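Local coordinates for SnoaL-like domain-containing protein (Silicibacter pomeroyi, PDB 3FLJ), which is of unknown function but adopts the cystatin-like fold of the SnoaL-like family, in which a curved sheet and helices commonly enclose a ligand pocket, at residues V30-D35 with S76-R81; V47-P52 with D62-V67; R81-E86 with W90-Q95; F94-K97 with D102-G105; L108-E113 with I117-V122. All blocks are in the same frame, centred on the assembly; numbering follows the deposited sequence.

Interaction 1: V30-D35 with S76-R81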
# COMPACT_ATOMS: atom_id res chain seq x y z
N VAL A 30 -16.88 6.17 7.92
CA VAL A 30 -17.14 5.04 8.85
C VAL A 30 -15.90 4.23 9.29
O VAL A 30 -15.80 3.88 10.47
CB VAL A 30 -18.21 4.09 8.22
CG1 VAL A 30 -18.38 2.79 8.99
CG2 VAL A 30 -19.54 4.80 8.11
N VAL A 31 -15.02 3.89 8.34
CA VAL A 31 -13.78 3.09 8.61
C VAL A 31 -12.82 3.79 9.59
O VAL A 31 -12.22 3.13 10.46
CB VAL A 31 -13.05 2.66 7.28
CG1 VAL A 31 -11.68 2.04 7.52
CG2 VAL A 31 -13.92 1.68 6.51
N ALA A 32 -12.69 5.12 9.42
CA ALA A 32 -11.89 6.00 10.32
C ALA A 32 -12.30 5.81 11.80
O ALA A 32 -11.47 5.41 12.63
CB ALA A 32 -12.06 7.49 9.91
N LYS A 33 -13.60 6.02 12.06
CA LYS A 33 -14.21 5.87 13.42
C LYS A 33 -14.13 4.45 14.02
O LYS A 33 -14.23 4.32 15.25
CB LYS A 33 -15.69 6.27 13.42
CG LYS A 33 -16.00 7.71 13.05
CD LYS A 33 -17.51 7.93 12.99
CE LYS A 33 -17.87 9.30 12.44
NZ LYS A 33 -19.35 9.44 12.29
N GLY A 34 -13.99 3.42 13.17
CA GLY A 34 -13.97 2.02 13.62
C GLY A 34 -15.29 1.55 14.25
O GLY A 34 -15.26 0.73 15.18
N ASP A 35 -16.43 2.10 13.78
CA ASP A 35 -17.76 1.75 14.29
C ASP A 35 -18.15 0.48 13.52
O ASP A 35 -18.47 0.55 12.33
CB ASP A 35 -18.80 2.88 14.09
CG ASP A 35 -20.16 2.60 14.80
OD1 ASP A 35 -20.40 1.52 15.40
OD2 ASP A 35 -21.00 3.52 14.76
N SER A 76 -4.65 5.87 15.64
CA SER A 76 -4.94 7.21 16.13
C SER A 76 -4.52 8.20 15.05
O SER A 76 -3.72 7.86 14.17
CB SER A 76 -4.20 7.50 17.44
OG SER A 76 -2.82 7.26 17.31
N GLU A 77 -5.08 9.42 15.12
CA GLU A 77 -4.82 10.49 14.16
C GLU A 77 -5.06 10.02 12.71
O GLU A 77 -4.29 10.34 11.81
CB GLU A 77 -3.38 11.04 14.35
CG GLU A 77 -3.05 11.51 15.78
CD GLU A 77 -1.68 12.21 15.93
OE1 GLU A 77 -1.00 12.50 14.91
OE2 GLU A 77 -1.29 12.48 17.09
N PHE A 78 -6.11 9.23 12.51
CA PHE A 78 -6.38 8.61 11.22
C PHE A 78 -7.04 9.61 10.28
O PHE A 78 -7.97 10.32 10.66
CB PHE A 78 -7.28 7.37 11.37
CG PHE A 78 -7.46 6.59 10.09
CD1 PHE A 78 -8.43 6.98 9.14
CD2 PHE A 78 -6.66 5.48 9.82
CE1 PHE A 78 -8.58 6.27 7.94
CE2 PHE A 78 -6.82 4.75 8.63
CZ PHE A 78 -7.78 5.15 7.68
N ARG A 79 -6.57 9.63 9.03
CA ARG A 79 -7.23 10.37 7.96
C ARG A 79 -6.80 9.85 6.60
O ARG A 79 -5.63 9.45 6.42
CB ARG A 79 -7.03 11.90 8.03
CG ARG A 79 -5.67 12.49 7.65
CD ARG A 79 -4.59 12.11 8.62
NE ARG A 79 -3.32 12.76 8.29
CZ ARG A 79 -2.25 12.81 9.09
NH1 ARG A 79 -2.23 12.22 10.29
NH2 ARG A 79 -1.15 13.45 8.67
N TYR A 80 -7.74 9.86 5.66
CA TYR A 80 -7.42 9.54 4.27
C TYR A 80 -6.74 10.77 3.67
O TYR A 80 -7.01 11.89 4.09
CB TYR A 80 -8.67 9.12 3.48
CG TYR A 80 -9.14 7.74 3.88
CD1 TYR A 80 -8.46 6.61 3.45
CD2 TYR A 80 -10.29 7.56 4.69
CE1 TYR A 80 -8.88 5.31 3.80
CE2 TYR A 80 -10.73 6.26 5.04
CZ TYR A 80 -10.02 5.14 4.59
OH TYR A 80 -10.42 3.88 4.92
N ARG A 81 -5.81 10.52 2.74
CA ARG A 81 -5.08 11.56 2.01
C ARG A 81 -5.57 11.65 0.57
O ARG A 81 -5.93 12.72 0.11
CB ARG A 81 -3.58 11.30 2.05
CG ARG A 81 -3.06 11.26 3.48
CD ARG A 81 -1.58 11.47 3.60
NE ARG A 81 -0.77 10.50 2.84
CZ ARG A 81 0.56 10.36 2.96
NH1 ARG A 81 1.27 11.05 3.84
NH2 ARG A 81 1.19 9.48 2.20

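Interaction 2: V47-P52 with D62-V67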
# COMPACT_ATOMS: atom_id res chain seq x y z
N VAL A 47 -17.28 -11.21 2.08
CA VAL A 47 -16.13 -10.28 1.95
C VAL A 47 -14.82 -10.93 2.44
O VAL A 47 -14.84 -11.69 3.40
CB VAL A 47 -16.36 -8.94 2.74
CG1 VAL A 47 -16.58 -9.19 4.25
CG2 VAL A 47 -15.19 -7.94 2.51
N ARG A 48 -13.74 -10.67 1.71
CA ARG A 48 -12.39 -11.16 2.02
C ARG A 48 -11.57 -9.96 2.49
O ARG A 48 -11.46 -8.98 1.76
CB ARG A 48 -11.78 -11.78 0.78
CG ARG A 48 -12.49 -13.05 0.35
CD ARG A 48 -11.94 -13.65 -0.93
NE ARG A 48 -12.27 -12.89 -2.16
CZ ARG A 48 -13.47 -12.83 -2.77
NH1 ARG A 48 -14.55 -13.46 -2.32
NH2 ARG A 48 -13.59 -12.12 -3.90
N PHE A 49 -11.06 -10.03 3.73
CA PHE A 49 -10.19 -8.99 4.30
C PHE A 49 -8.77 -9.57 4.44
O PHE A 49 -8.61 -10.61 5.08
CB PHE A 49 -10.71 -8.47 5.64
CG PHE A 49 -9.77 -7.49 6.30
CD1 PHE A 49 -9.62 -6.20 5.78
CD2 PHE A 49 -9.02 -7.87 7.42
CE1 PHE A 49 -8.73 -5.28 6.37
CE2 PHE A 49 -8.11 -6.97 8.02
CZ PHE A 49 -7.97 -5.66 7.50
N MSE A 50 -7.79 -8.88 3.85
CA MSE A 50 -6.38 -9.28 3.86
C MSE A 50 -5.58 -8.19 4.59
O MSE A 50 -5.35 -7.11 4.03
CB MSE A 50 -5.93 -9.48 2.42
CG MSE A 50 -6.46 -10.76 1.80
SE MSE A 50 -6.61 -10.60 -0.12
CE MSE A 50 -8.24 -9.46 -0.19
N PRO A 51 -5.13 -8.47 5.85
CA PRO A 51 -4.44 -7.43 6.62
C PRO A 51 -2.99 -7.16 6.19
O PRO A 51 -2.42 -7.98 5.50
CB PRO A 51 -4.48 -8.01 8.04
CG PRO A 51 -4.32 -9.46 7.83
CD PRO A 51 -5.16 -9.74 6.62
N PRO A 52 -2.38 -6.05 6.65
CA PRO A 52 -0.98 -5.80 6.28
C PRO A 52 0.04 -6.64 7.09
O PRO A 52 1.21 -6.72 6.70
CB PRO A 52 -0.81 -4.32 6.61
CG PRO A 52 -1.70 -4.10 7.77
CD PRO A 52 -2.88 -5.03 7.60
N ASP A 62 -19.48 -10.61 9.28
CA ASP A 62 -19.41 -10.57 10.76
C ASP A 62 -17.97 -10.54 11.30
O ASP A 62 -17.61 -9.59 12.02
CB ASP A 62 -20.26 -11.67 11.42
CG ASP A 62 -21.76 -11.45 11.27
OD1 ASP A 62 -22.21 -10.51 10.59
OD2 ASP A 62 -22.50 -12.26 11.86
N PRO A 63 -17.13 -11.55 10.97
CA PRO A 63 -15.74 -11.47 11.42
C PRO A 63 -14.91 -10.29 10.87
O PRO A 63 -14.12 -9.70 11.62
CB PRO A 63 -15.15 -12.83 11.00
CG PRO A 63 -16.07 -13.41 10.04
CD PRO A 63 -17.42 -12.85 10.31
N VAL A 64 -15.13 -9.92 9.60
CA VAL A 64 -14.38 -8.80 8.98
C VAL A 64 -14.71 -7.46 9.64
O VAL A 64 -13.79 -6.67 9.90
CB VAL A 64 -14.54 -8.77 7.44
CG1 VAL A 64 -13.99 -7.47 6.82
CG2 VAL A 64 -13.86 -10.01 6.84
N ALA A 65 -15.99 -7.21 9.90
CA ALA A 65 -16.43 -5.97 10.58
C ALA A 65 -15.79 -5.85 11.98
O ALA A 65 -15.36 -4.76 12.37
CB ALA A 65 -17.97 -5.89 10.66
N ALA A 66 -15.73 -6.97 12.71
CA ALA A 66 -15.08 -7.06 14.03
C ALA A 66 -13.59 -6.77 13.96
O ALA A 66 -13.07 -6.02 14.78
CB ALA A 66 -15.33 -8.43 14.68
N VAL A 67 -12.90 -7.34 12.96
CA VAL A 67 -11.47 -7.10 12.75
C VAL A 67 -11.23 -5.63 12.43
O VAL A 67 -10.38 -5.00 13.05
CB VAL A 67 -10.84 -8.05 11.66
CG1 VAL A 67 -9.38 -7.70 11.39
CG2 VAL A 67 -10.94 -9.50 12.12

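Interaction 3: R81-E86 with W90-Q95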
# COMPACT_ATOMS: atom_id res chain seq x y z
N ARG A 81 -5.81 10.52 2.74
CA ARG A 81 -5.08 11.56 2.01
C ARG A 81 -5.57 11.65 0.57
O ARG A 81 -5.93 12.72 0.11
CB ARG A 81 -3.58 11.30 2.05
CG ARG A 81 -3.06 11.26 3.48
CD ARG A 81 -1.58 11.47 3.60
NE ARG A 81 -0.77 10.50 2.84
CZ ARG A 81 0.56 10.36 2.96
NH1 ARG A 81 1.27 11.05 3.84
NH2 ARG A 81 1.19 9.48 2.20
N ARG A 82 -5.58 10.50 -0.12
CA ARG A 82 -6.02 10.41 -1.51
C ARG A 82 -6.98 9.24 -1.75
O ARG A 82 -6.76 8.16 -1.22
CB ARG A 82 -4.83 10.33 -2.46
CG ARG A 82 -4.03 11.62 -2.52
CD ARG A 82 -2.98 11.55 -3.62
NE ARG A 82 -1.93 10.55 -3.36
CZ ARG A 82 -0.96 10.20 -4.22
NH1 ARG A 82 -0.86 10.76 -5.42
NH2 ARG A 82 -0.06 9.28 -3.89
N ILE A 83 -8.04 9.50 -2.52
CA ILE A 83 -9.06 8.51 -2.91
C ILE A 83 -8.86 8.37 -4.42
O ILE A 83 -9.19 9.29 -5.15
CB ILE A 83 -10.52 8.98 -2.58
CG1 ILE A 83 -10.67 9.48 -1.13
CG2 ILE A 83 -11.53 7.87 -2.89
CD1 ILE A 83 -10.27 8.48 -0.07
N MSE A 84 -8.31 7.24 -4.87
CA MSE A 84 -7.98 7.02 -6.29
C MSE A 84 -8.69 5.80 -6.84
O MSE A 84 -8.75 4.78 -6.17
CB MSE A 84 -6.46 6.87 -6.43
CG MSE A 84 -5.72 8.17 -6.14
SE MSE A 84 -3.82 7.95 -5.90
CE MSE A 84 -3.86 7.04 -4.27
N GLY A 85 -9.22 5.91 -8.06
CA GLY A 85 -9.91 4.80 -8.71
C GLY A 85 -11.12 5.22 -9.49
O GLY A 85 -11.34 6.41 -9.74
N GLU A 86 -11.90 4.21 -9.89
CA GLU A 86 -13.12 4.39 -10.69
C GLU A 86 -13.89 3.08 -10.71
O GLU A 86 -13.27 2.00 -10.65
CB GLU A 86 -12.75 4.80 -12.13
CG GLU A 86 -13.93 5.19 -13.02
CD GLU A 86 -13.53 5.85 -14.36
OE1 GLU A 86 -12.32 6.12 -14.62
OE2 GLU A 86 -14.46 6.09 -15.18
N TRP A 90 -10.70 0.61 -6.40
CA TRP A 90 -10.28 1.80 -5.62
C TRP A 90 -9.06 1.57 -4.73
O TRP A 90 -8.83 0.45 -4.27
CB TRP A 90 -11.44 2.29 -4.75
CG TRP A 90 -12.62 2.73 -5.54
CD1 TRP A 90 -13.64 1.96 -5.98
CD2 TRP A 90 -12.87 4.05 -6.04
NE1 TRP A 90 -14.52 2.70 -6.71
CE2 TRP A 90 -14.09 3.99 -6.78
CE3 TRP A 90 -12.20 5.28 -5.93
CZ2 TRP A 90 -14.65 5.12 -7.39
CZ3 TRP A 90 -12.76 6.40 -6.55
CH2 TRP A 90 -13.98 6.32 -7.26
N ALA A 91 -8.29 2.64 -4.51
CA ALA A 91 -7.12 2.66 -3.61
C ALA A 91 -7.28 3.91 -2.74
O ALA A 91 -7.24 5.03 -3.27
CB ALA A 91 -5.84 2.72 -4.42
N LEU A 92 -7.55 3.71 -1.44
CA LEU A 92 -7.73 4.81 -0.48
C LEU A 92 -6.46 4.90 0.38
O LEU A 92 -6.23 4.07 1.27
CB LEU A 92 -8.97 4.62 0.39
CG LEU A 92 -10.35 4.65 -0.26
CD1 LEU A 92 -10.62 3.38 -1.03
CD2 LEU A 92 -11.47 4.90 0.80
N GLU A 93 -5.66 5.92 0.10
CA GLU A 93 -4.41 6.19 0.81
C GLU A 93 -4.71 6.91 2.12
O GLU A 93 -5.44 7.89 2.11
CB GLU A 93 -3.50 7.04 -0.07
CG GLU A 93 -2.18 7.50 0.52
CD GLU A 93 -1.52 8.49 -0.40
OE1 GLU A 93 -1.58 8.30 -1.62
OE2 GLU A 93 -0.97 9.48 0.07
N PHE A 94 -4.11 6.44 3.21
CA PHE A 94 -4.28 7.04 4.54
C PHE A 94 -2.96 7.21 5.30
O PHE A 94 -1.95 6.59 4.94
CB PHE A 94 -5.26 6.22 5.39
CG PHE A 94 -4.81 4.81 5.70
CD1 PHE A 94 -4.01 4.54 6.82
CD2 PHE A 94 -5.21 3.74 4.89
CE1 PHE A 94 -3.60 3.22 7.13
CE2 PHE A 94 -4.82 2.41 5.19
CZ PHE A 94 -4.01 2.15 6.31
N GLN A 95 -3.01 8.07 6.31
CA GLN A 95 -1.93 8.27 7.28
C GLN A 95 -2.54 8.17 8.68
O GLN A 95 -3.70 8.56 8.90
CB GLN A 95 -1.24 9.62 7.07
CG GLN A 95 0.05 9.77 7.90
CD GLN A 95 0.83 11.05 7.60
OE1 GLN A 95 0.57 11.75 6.62
NE2 GLN A 95 1.79 11.36 8.47

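Interaction 4: F94-K97 with D102-G105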
# COMPACT_ATOMS: atom_id res chain seq x y z
N PHE A 94 -4.11 6.44 3.21
CA PHE A 94 -4.28 7.04 4.54
C PHE A 94 -2.96 7.21 5.30
O PHE A 94 -1.95 6.59 4.94
CB PHE A 94 -5.26 6.22 5.39
CG PHE A 94 -4.81 4.81 5.70
CD1 PHE A 94 -4.01 4.54 6.82
CD2 PHE A 94 -5.21 3.74 4.89
CE1 PHE A 94 -3.60 3.22 7.13
CE2 PHE A 94 -4.82 2.41 5.19
CZ PHE A 94 -4.01 2.15 6.31
N GLN A 95 -3.01 8.07 6.31
CA GLN A 95 -1.93 8.27 7.28
C GLN A 95 -2.54 8.17 8.68
O GLN A 95 -3.70 8.56 8.90
CB GLN A 95 -1.24 9.62 7.07
CG GLN A 95 0.05 9.77 7.90
CD GLN A 95 0.83 11.05 7.60
OE1 GLN A 95 0.57 11.75 6.62
NE2 GLN A 95 1.79 11.36 8.47
N CYS A 96 -1.77 7.62 9.62
CA CYS A 96 -2.20 7.46 11.01
C CYS A 96 -0.98 7.18 11.89
O CYS A 96 0.18 7.30 11.42
CB CYS A 96 -3.24 6.32 11.13
SG CYS A 96 -2.62 4.74 10.63
N LYS A 97 -1.23 6.92 13.17
CA LYS A 97 -0.21 6.47 14.11
C LYS A 97 -0.67 5.20 14.83
O LYS A 97 -1.87 4.93 14.94
CB LYS A 97 0.15 7.56 15.13
CG LYS A 97 0.53 8.89 14.52
CD LYS A 97 1.08 9.91 15.51
CE LYS A 97 2.50 9.58 15.95
NZ LYS A 97 3.17 10.68 16.72
N ASP A 102 4.53 6.54 13.42
CA ASP A 102 3.80 6.99 12.23
C ASP A 102 3.61 5.84 11.25
O ASP A 102 4.45 4.94 11.16
CB ASP A 102 4.57 8.11 11.51
CG ASP A 102 4.67 9.36 12.34
OD1 ASP A 102 3.61 9.96 12.61
OD2 ASP A 102 5.80 9.74 12.70
N ALA A 103 2.50 5.89 10.51
CA ALA A 103 2.19 4.92 9.45
C ALA A 103 1.49 5.58 8.27
O ALA A 103 0.76 6.56 8.45
CB ALA A 103 1.31 3.78 9.99
N VAL A 104 1.76 5.04 7.08
CA VAL A 104 1.05 5.37 5.83
C VAL A 104 0.59 4.02 5.24
O VAL A 104 1.33 3.03 5.28
CB VAL A 104 1.93 6.15 4.83
CG1 VAL A 104 1.23 6.33 3.49
CG2 VAL A 104 2.30 7.51 5.42
N GLY A 105 -0.63 3.98 4.71
CA GLY A 105 -1.17 2.78 4.09
C GLY A 105 -2.14 3.05 2.98
O GLY A 105 -2.43 4.21 2.67
O HOH W 1 1.35 9.81 11.11
O HOH W 2 5.91 10.92 15.17

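Interaction 5: L108-E113 with I117-V122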
# COMPACT_ATOMS: atom_id res chain seq x y z
N LEU A 108 -6.99 -1.29 -0.43
CA LEU A 108 -7.25 -1.72 -1.81
C LEU A 108 -8.63 -2.36 -1.81
O LEU A 108 -8.82 -3.44 -1.23
CB LEU A 108 -6.19 -2.70 -2.31
CG LEU A 108 -4.78 -2.12 -2.47
CD1 LEU A 108 -3.74 -3.24 -2.61
CD2 LEU A 108 -4.73 -1.14 -3.66
N ILE A 109 -9.59 -1.70 -2.47
CA ILE A 109 -10.99 -2.11 -2.48
C ILE A 109 -11.45 -2.55 -3.85
O ILE A 109 -11.18 -1.86 -4.83
CB ILE A 109 -11.91 -0.96 -1.98
CG1 ILE A 109 -11.54 -0.51 -0.56
CG2 ILE A 109 -13.41 -1.35 -2.04
CD1 ILE A 109 -11.65 -1.57 0.55
N THR A 110 -12.12 -3.71 -3.89
CA THR A 110 -12.79 -4.23 -5.08
C THR A 110 -14.27 -4.36 -4.70
O THR A 110 -14.60 -5.06 -3.74
CB THR A 110 -12.25 -5.59 -5.53
OG1 THR A 110 -10.82 -5.53 -5.58
CG2 THR A 110 -12.80 -5.94 -6.93
N LEU A 111 -15.14 -3.65 -5.44
CA LEU A 111 -16.59 -3.70 -5.22
C LEU A 111 -17.20 -4.77 -6.12
O LEU A 111 -16.65 -5.07 -7.19
CB LEU A 111 -17.25 -2.34 -5.49
CG LEU A 111 -16.72 -1.14 -4.69
CD1 LEU A 111 -17.38 0.17 -5.16
CD2 LEU A 111 -16.90 -1.32 -3.18
N ASN A 112 -18.31 -5.36 -5.67
CA ASN A 112 -19.08 -6.35 -6.47
C ASN A 112 -20.17 -5.61 -7.27
O ASN A 112 -20.28 -4.38 -7.13
CB ASN A 112 -19.62 -7.50 -5.58
CG ASN A 112 -20.61 -7.06 -4.50
OD1 ASN A 112 -21.22 -5.99 -4.56
ND2 ASN A 112 -20.77 -7.90 -3.50
N GLU A 113 -20.97 -6.34 -8.07
CA GLU A 113 -22.09 -5.80 -8.88
C GLU A 113 -23.08 -4.99 -8.04
O GLU A 113 -23.63 -3.99 -8.49
CB GLU A 113 -22.83 -6.95 -9.61
CG GLU A 113 -23.97 -6.52 -10.57
CD GLU A 113 -24.68 -7.69 -11.26
OE1 GLU A 113 -24.04 -8.72 -11.54
OE2 GLU A 113 -25.88 -7.55 -11.53
N ILE A 117 -18.41 -4.03 -0.61
CA ILE A 117 -16.98 -4.35 -0.58
C ILE A 117 -16.82 -5.88 -0.62
O ILE A 117 -17.24 -6.57 0.32
CB ILE A 117 -16.28 -3.75 0.68
CG1 ILE A 117 -16.41 -2.21 0.68
CG2 ILE A 117 -14.81 -4.16 0.73
CD1 ILE A 117 -15.88 -1.52 1.93
N GLN A 118 -16.22 -6.37 -1.71
CA GLN A 118 -15.98 -7.81 -1.93
C GLN A 118 -14.57 -8.21 -1.45
O GLN A 118 -14.43 -9.25 -0.83
CB GLN A 118 -16.16 -8.17 -3.41
CG GLN A 118 -16.19 -9.68 -3.73
CD GLN A 118 -17.37 -10.41 -3.07
OE1 GLN A 118 -18.52 -10.29 -3.51
NE2 GLN A 118 -17.08 -11.18 -2.02
N ASP A 119 -13.56 -7.41 -1.82
CA ASP A 119 -12.16 -7.61 -1.39
C ASP A 119 -11.64 -6.32 -0.78
O ASP A 119 -11.84 -5.26 -1.36
CB ASP A 119 -11.27 -7.99 -2.56
CG ASP A 119 -11.65 -9.31 -3.18
OD1 ASP A 119 -11.43 -10.34 -2.52
OD2 ASP A 119 -12.13 -9.31 -4.32
N PHE A 120 -10.98 -6.44 0.37
CA PHE A 120 -10.44 -5.32 1.16
C PHE A 120 -9.04 -5.80 1.58
O PHE A 120 -8.91 -6.64 2.48
CB PHE A 120 -11.39 -5.11 2.36
CG PHE A 120 -11.20 -3.80 3.11
CD1 PHE A 120 -9.94 -3.21 3.36
CD2 PHE A 120 -12.33 -3.19 3.69
CE1 PHE A 120 -9.83 -2.01 4.08
CE2 PHE A 120 -12.22 -1.98 4.43
CZ PHE A 120 -10.96 -1.41 4.63
N GLU A 121 -8.01 -5.29 0.90
CA GLU A 121 -6.61 -5.67 1.13
C GLU A 121 -5.83 -4.45 1.59
O GLU A 121 -5.88 -3.41 0.92
CB GLU A 121 -6.05 -6.25 -0.17
CG GLU A 121 -4.63 -6.79 -0.06
CD GLU A 121 -4.26 -7.65 -1.25
OE1 GLU A 121 -4.83 -7.47 -2.34
OE2 GLU A 121 -3.40 -8.53 -1.09
N VAL A 122 -5.12 -4.56 2.72
CA VAL A 122 -4.40 -3.43 3.32
C VAL A 122 -2.88 -3.61 3.19
O VAL A 122 -2.34 -4.64 3.59
CB VAL A 122 -4.79 -3.22 4.79
CG1 VAL A 122 -4.02 -2.01 5.42
CG2 VAL A 122 -6.30 -3.02 4.92

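Interaction 1: V30-D35 with S76-R81
The end of helix 22-31, one of the helices packed against the curved sheet of this cystatin-like fold, meets strand 78-86 through Val-31 and Ala-32 on one side and Phe-78 and Tyr-80 on the other. Val-31 and Ala-32 each meet a different aromatic residue. Ala-32 CB lies 3.7 Å from Phe-78 CD1, approaching the ring obliquely. With its CG anti to the backbone N (chi1 -173°), Phe-78 carries its ring out toward the alanine. Val-31 and Tyr-80 cross at about a right angle, and the branch that touches is CG1, 3.4 Å from the phenolic oxygen OH. That oxygen is hydrogen-bonded to Asp-107 OD2; the valine methyl makes only a van der Waals contact with it.

The two rings also pack edge against face. Tyr-80 CE2 sits in the plane of the Phe-78 ring at its edge, whereas Phe-78 CE1 stands 3.6 Å above the plane of the Tyr-80 ring, displaced toward the rim. Behind the contact, Gly-34 takes a positive phi of 64° as the chain leaves the helix. A bound molecule of unknown identity, probably from the crystallisation liquor, comes within about 3 Å (nearest atoms) of the Val-31 side chain; it may mark a pocket. Among the neighbouring elements, Val-30 packs on helix 36-40, while Phe-78 stacks with Phe-94 and Tyr-80 leans on Leu-92, both of strand 89-98.

Interaction 2: V47-P52 with D62-V67
Strand 47-50, carrying Val-47 and Phe-49, and helix 62-67, carrying Val-64 and Val-67, run in roughly the same direction, with 35° between their axes and a closest approach of 8.6 Å. This is the layering of the cystatin-like fold, a helix laid against a sheet, and the four side chains that meet are all buried and apolar.

Val-64 is wedged between two strand residues that point to the same side. Val-47 and Val-64 reach toward each other tip to tip, Val-47 CG1 coming 3.8 Å from Val-64 CB. In Val-47 that methyl occupies the crowded position between the backbone N and the carbonyl carbon (chi1 59°), which turns it to the helix. The other neighbour meets it chiefly through its first side-chain carbon: Phe-49 CB is 3.6 Å from Val-64 CG1 and 3.7 Å from Val-64 CG2, so both methyls straddle it. An alanine at this point of the helix would remove both methyls, and would probably open a gap beneath Val-47 CG1 and let the Phe-49 side chain shift.

Outside the pair, Phe-49 meets Phe-120 of strand 117-125 edge-to-face, and Trp-58 touches Phe-49, Val-64 and Val-67. Arg-48, directed away from the helix, forms a salt bridge with Asp-119. One turn further along the helix the second valine takes one side of the phenyl ring, where Val-67 CG1 approaches obliquely, 3.7 Å from Phe-49 CE2.

Interaction 3: R81-E86 with W90-Q95
Glu-93 is held by Arg-81 and Arg-82 together, each taking one carboxylate oxygen. Arg-82 grips side-on: its NE and NH2 both donate to Glu-93 OE1 at 2.9 Å, with that oxygen in the guanidinium plane, although guanidinium and carboxylate planes stand 81° apart. Arg-81 NE reaches Glu-93 OE2 at 3.0 Å on its anti lone pair, and Arg-81 NH1 adds a bond of 3.0 Å to Gln-95 OE1, entering above the amide plane. Met-84, a selenomethionine, lays its SE 3.9 Å above the plane of the Arg-82 guanidinium, over its centre.

A classic beta bulge positions the two arginines, since both face Glu-93 across the antiparallel hairpin. Arg-81 N donates to Glu-93 O at 2.7 Å, and Met-84 and Ala-91 form a regular hydrogen-bonded pair beyond. On the face bearing Ile-83 and Leu-92, Ile-83 CD1 packs 3.8 Å from Leu-92 CG. Near the turn Trp-90 lies flat on the opposite strand: Gly-85 CA stands 4.1 Å from the centroid of its six-membered ring in a CH-pi contact, and Trp-90 NE1 bonds to Gly-87 O.

Both arginines have further partners in the second subunit, Arg-81 with its Glu-121 and Arg-82 with its Asp-89. A single buried carboxylate thus probably offsets part of two positive charges while orienting their guanidinium groups, which is consistent with the bulge contributing to the subunit interface.

Interaction 4: F94-K97 with D102-G105
Phe-94 to Lys-97 and Asp-102 to Gly-105 pair as antiparallel strands whose axes come within 4.6 Å, Phe-94 with Gly-105 and Cys-96 with Ala-103 being the hydrogen-bonded pairs. Phe-94 folds its ring back over its cross-strand partner, because CG sits between the backbone N and the carbonyl carbon (chi1 63°). Gly-105 CA consequently lies 3.8 Å from the ring centroid, only 18° off the normal, a CH-pi contact that leaves no room for a beta carbon at this position. On the same face of the sheet, Cys-96 places SG 4.1 Å from Ala-103 CB.

The two strands are the arms of the 89-98 and 101-111 hairpin in the curved sheet of the cystatin-like fold. The face of Gln-95 and Lys-97 also carries Val-104, whose CG2 lies against Gln-95 CG, but its outer end is polar. Lys-97 and Asp-102 run side by side, yet Lys-97 NZ stays 4.2 Å from Asp-102 OD1, beyond a salt bridge. Water bridges the difference: one molecule accepts from Lys-97 NZ and donates to Asp-102 OD2 at 2.7 Å. A second accepts from Gln-95 NE2 at 3.1 Å, the OE1 of that amide being taken by Arg-81, and donates to both Cys-96 O and Asp-102 OD1.

Interaction 5: L108-E113 with I117-V122
The Phe-120 ring carries Ile-109 on one face: CD1 stands 3.4 Å above the plane, displaced toward the rim, in a CH-pi contact. The isoleucine and the phenylalanine lie side by side, pointing the same way, as cross-strand neighbours in a non-hydrogen-bonded pair. Phe-49 meets Phe-120 edge-to-face. The other flat groups are the amides of Asn-112 and Gln-118, whose planes are 57° apart. Asn-112 ND2 donates to Gln-118 OE1 at 3.3 Å, with the oxygen in the Asn-112 amide plane but the donor above that of Gln-118. Both amides have another anchor, Asn-112 OD1 at Leu-116 N and Gln-118 NE2 at Asp-46.

A classic beta bulge shifts the register here, as Gln-118 and Asp-119 both face Thr-110. Thr-110 O accepts from Gln-118 N at 2.9 Å and from Asp-119 N at 3.2 Å. Ile-117 bridges the bulge: its CG2 is 4.1 Å from Ile-109 CD1, and its CG1 is 4.0 Å from Leu-111 CD2, although the Leu-111 and Ile-117 side chains diverge. A serine in place of Phe-120 would take away the ring, and is likely to leave the terminal methyl of Ile-109 without its aromatic bed and Phe-49 without its edge-to-face mate.

The hairpin of strands 101-111 and 117-125 is flanked by strand 89-98 along one edge and strand 47-50 along the other. Met-27 of helix 22-31 packs on Ile-109, Ile-117 and Phe-120, while Glu-121, on the face of Leu-108 and Thr-110, forms salt bridges with Arg-81 and Arg-125 of the second subunit.

One curved sheet unites all five contacts. Along the chain interaction 1 spans interaction 2, and both precede the successive hairpin contacts of interactions 3, 4 and 5. Interactions 3 and 4 share Phe-94 and Gln-95 on strand 89-98, with centres about 13 Å apart, and interaction 1 joins interaction 3 through Arg-81. Interaction 5 borders interaction 2, centres about 11 Å apart, through the pairing of strands 47-50 and 117-125. Interactions 1 and 2 bring helices 22-31 and 61-74 onto the sheet, and residues of interactions 2 to 5, with Arg-81 shared by 1 and 3, also reach the second subunit, so the same sheet serves both the helix-packed interior and the dimer.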